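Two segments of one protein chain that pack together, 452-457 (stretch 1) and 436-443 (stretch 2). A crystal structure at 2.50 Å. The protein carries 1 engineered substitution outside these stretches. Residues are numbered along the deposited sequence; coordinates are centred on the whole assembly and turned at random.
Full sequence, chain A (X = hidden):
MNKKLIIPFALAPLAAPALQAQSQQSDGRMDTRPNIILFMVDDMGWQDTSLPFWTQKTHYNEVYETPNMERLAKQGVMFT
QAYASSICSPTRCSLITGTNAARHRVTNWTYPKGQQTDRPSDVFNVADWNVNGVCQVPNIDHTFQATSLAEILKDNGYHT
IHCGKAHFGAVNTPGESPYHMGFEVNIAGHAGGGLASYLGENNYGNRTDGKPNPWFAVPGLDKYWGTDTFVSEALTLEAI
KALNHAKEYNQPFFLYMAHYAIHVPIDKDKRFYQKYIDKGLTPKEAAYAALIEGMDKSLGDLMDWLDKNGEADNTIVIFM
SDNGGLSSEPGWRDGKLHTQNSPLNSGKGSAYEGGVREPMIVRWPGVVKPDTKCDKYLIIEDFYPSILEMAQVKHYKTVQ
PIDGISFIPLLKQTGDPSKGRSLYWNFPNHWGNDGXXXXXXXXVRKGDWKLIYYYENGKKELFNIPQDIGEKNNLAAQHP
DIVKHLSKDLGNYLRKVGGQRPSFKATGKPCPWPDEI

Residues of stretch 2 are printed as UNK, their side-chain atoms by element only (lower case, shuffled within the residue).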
# COMPACT_ATOMS: atom_id res chain seq x y z
N ILE A 452 20.25 -0.81 36.24
CA ILE A 452 19.30 -1.86 35.91
C ILE A 452 18.56 -2.24 37.19
O ILE A 452 19.19 -2.51 38.23
CB ILE A 452 19.98 -3.09 35.29
CG1 ILE A 452 20.78 -2.70 34.05
CG2 ILE A 452 18.96 -4.16 34.96
CD1 ILE A 452 21.75 -3.77 33.58
N TYR A 453 17.24 -2.25 37.12
CA TYR A 453 16.38 -2.63 38.23
C TYR A 453 15.63 -3.90 37.86
O TYR A 453 15.07 -3.99 36.76
CB TYR A 453 15.40 -1.52 38.56
CG TYR A 453 14.28 -1.94 39.49
CD1 TYR A 453 14.53 -2.25 40.83
CD2 TYR A 453 12.96 -1.99 39.03
CE1 TYR A 453 13.49 -2.61 41.69
CE2 TYR A 453 11.91 -2.34 39.89
CZ TYR A 453 12.18 -2.65 41.21
OH TYR A 453 11.15 -3.01 42.07
N TYR A 454 15.60 -4.86 38.78
CA TYR A 454 15.01 -6.17 38.51
C TYR A 454 13.68 -6.26 39.25
O TYR A 454 13.65 -6.28 40.49
CB TYR A 454 15.96 -7.28 38.93
CG TYR A 454 17.22 -7.37 38.10
CD1 TYR A 454 18.27 -6.47 38.30
CD2 TYR A 454 17.38 -8.36 37.12
CE1 TYR A 454 19.44 -6.55 37.56
CE2 TYR A 454 18.56 -8.45 36.38
CZ TYR A 454 19.59 -7.54 36.61
OH TYR A 454 20.76 -7.61 35.88
N TYR A 455 12.58 -6.33 38.48
CA TYR A 455 11.25 -6.40 39.06
C TYR A 455 11.09 -7.61 39.96
O TYR A 455 10.31 -7.56 40.92
CB TYR A 455 10.20 -6.47 37.95
CG TYR A 455 9.96 -5.18 37.21
CD1 TYR A 455 9.26 -4.15 37.79
CD2 TYR A 455 10.42 -5.01 35.91
CE1 TYR A 455 9.01 -2.98 37.12
CE2 TYR A 455 10.18 -3.83 35.22
CZ TYR A 455 9.46 -2.83 35.84
OH TYR A 455 9.20 -1.65 35.20
N GLU A 456 11.78 -8.71 39.65
CA GLU A 456 11.45 -9.97 40.31
C GLU A 456 11.85 -9.96 41.79
O GLU A 456 11.16 -10.57 42.61
CB GLU A 456 12.09 -11.16 39.58
CG GLU A 456 11.37 -12.50 39.84
CD GLU A 456 12.06 -13.72 39.21
OE1 GLU A 456 12.71 -13.57 38.15
OE2 GLU A 456 11.91 -14.84 39.78
N ASN A 457 12.93 -9.26 42.15
CA ASN A 457 13.32 -9.21 43.55
C ASN A 457 13.84 -7.84 43.98
O ASN A 457 14.43 -7.75 45.06
CB ASN A 457 14.38 -10.27 43.85
CG ASN A 457 15.66 -10.04 43.07
OD1 ASN A 457 15.71 -9.19 42.18
ND2 ASN A 457 16.71 -10.79 43.41
N UNK A 436 22.33 -13.84 32.15
CA UNK A 436 22.72 -12.59 32.82
C UNK A 436 21.98 -11.38 32.24
O UNK A 436 21.96 -11.15 31.02
c UNK A 436 24.66 -13.97 32.40
c UNK A 436 24.23 -12.52 32.60
c UNK A 436 23.50 -14.60 31.65
N UNK A 437 21.34 -10.62 33.12
CA UNK A 437 20.58 -9.46 32.68
C UNK A 437 19.24 -9.77 32.08
O UNK A 437 18.49 -8.83 31.75
N UNK A 438 18.88 -11.04 31.92
CA UNK A 438 17.60 -11.42 31.34
C UNK A 438 16.57 -11.60 32.45
O UNK A 438 16.87 -12.18 33.50
c UNK A 438 18.88 -12.60 29.51
c UNK A 438 17.73 -12.71 30.51
c UNK A 438 16.45 -13.00 29.80
c UNK A 438 19.07 -13.85 28.67
N UNK A 439 15.35 -11.12 32.19
CA UNK A 439 14.27 -11.13 33.14
C UNK A 439 13.54 -9.80 33.11
O UNK A 439 13.92 -8.88 32.38
N UNK A 440 12.48 -9.67 33.92
CA UNK A 440 11.74 -8.38 33.97
C UNK A 440 12.60 -7.27 34.58
O UNK A 440 12.97 -7.33 35.76
c UNK A 440 10.53 -8.71 34.86
c UNK A 440 11.98 -10.66 34.89
c UNK A 440 10.61 -10.19 35.15
N UNK A 441 12.88 -6.25 33.78
CA UNK A 441 13.76 -5.16 34.20
C UNK A 441 13.29 -3.85 33.60
O UNK A 441 12.57 -3.82 32.60
o UNK A 441 15.22 -5.55 32.31
c UNK A 441 15.20 -5.39 33.74
c UNK A 441 15.82 -6.61 34.40
N UNK A 442 13.72 -2.75 34.22
CA UNK A 442 13.84 -1.49 33.51
C UNK A 442 15.24 -0.96 33.74
O UNK A 442 15.89 -1.27 34.74
s UNK A 442 12.56 -0.51 35.75
c UNK A 442 12.79 -0.46 33.98
N UNK A 443 15.69 -0.12 32.82
CA UNK A 443 17.06 0.35 32.78
C UNK A 443 17.06 1.82 32.42
O UNK A 443 16.31 2.25 31.53
c UNK A 443 19.30 0.02 31.74
o UNK A 443 17.81 -1.82 32.06
c UNK A 443 17.86 -0.43 31.74
O HOH W 1 13.56 -9.33 37.45

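Position 436 has three side-chain carbons that close a ring onto the backbone N. Its CA-to-CB bond points away from stretch 1, and it makes no contact there. The ring identifies Pro436.

Position 437 has no side-chain atoms. Its CA lies 3.7 Å from Tyr454 OH, at the edge of that ring. The phi of 77° also favours the residue without a CB. This is Gly437.

Position 438 has four carbons, forked at the first, with one arm two carbons long. The CA-to-CB bond points away, and nothing on stretch 1 is in reach. The branching gives Ile438.

Position 439 again has no side-chain atoms. With phi/psi of 137/178, a CB would be jammed against the carbonyl O of the residue before. The residue is Gly439.

Position 440 has three carbons in a ring closed onto N. It points toward stretch 1, where its CB packs 3.8 Å from Tyr455 CB. Its backbone O accepts a hydrogen bond from Tyr455 N at 2.9 Å. This is Pro440.

Position 441 has one carbon carrying one oxygen and one carbon. The branch carbon sits over the face of the Tyr454 ring, 3.6 Å from Tyr454 CD2. That fork of oxygen and carbon means Thr441. Its CG2 is 4.0 Å from the Tyr454 ring centroid, a CH-pi contact, and also 4.0 Å from Ile452 CG2.

Position 442 has one carbon, then one sulfur. The sulfur lies 3.6 Å from Tyr453 CD2, at the edge of that ring. The residue is Cys442. Its SG also approaches Tyr455, 3.9 Å from CZ, and meets that ring obliquely.

Position 443 has one carbon carrying one oxygen and one carbon. The oxygen is 3.7 Å from Ile452 CG1. This is Thr443.

The contact is an antiparallel strand pairing, 452-454 against 441-443. Tyr453 and Cys442 form the hydrogen-bonded pair: Tyr453 N donates to Cys442 O at 2.9 Å, and Cys442 N donates to Tyr453 O at 3.1 Å. Side chains alternate between the two faces. Ile452, Tyr454, Thr441 and Thr443 share one, while Tyr453 and Cys442 share the other. Beyond the strands, the Tyr455-Pro440 hydrogen bond extends the pairing. A water donates to Pro440 O at 2.7 Å and accepts from Glu456 N at 2.9 Å, so that one carbonyl serves both the direct and the bridged link. Together the two stretches bury 511 Å².

Stretch 2 436-443: PGIGPTCT
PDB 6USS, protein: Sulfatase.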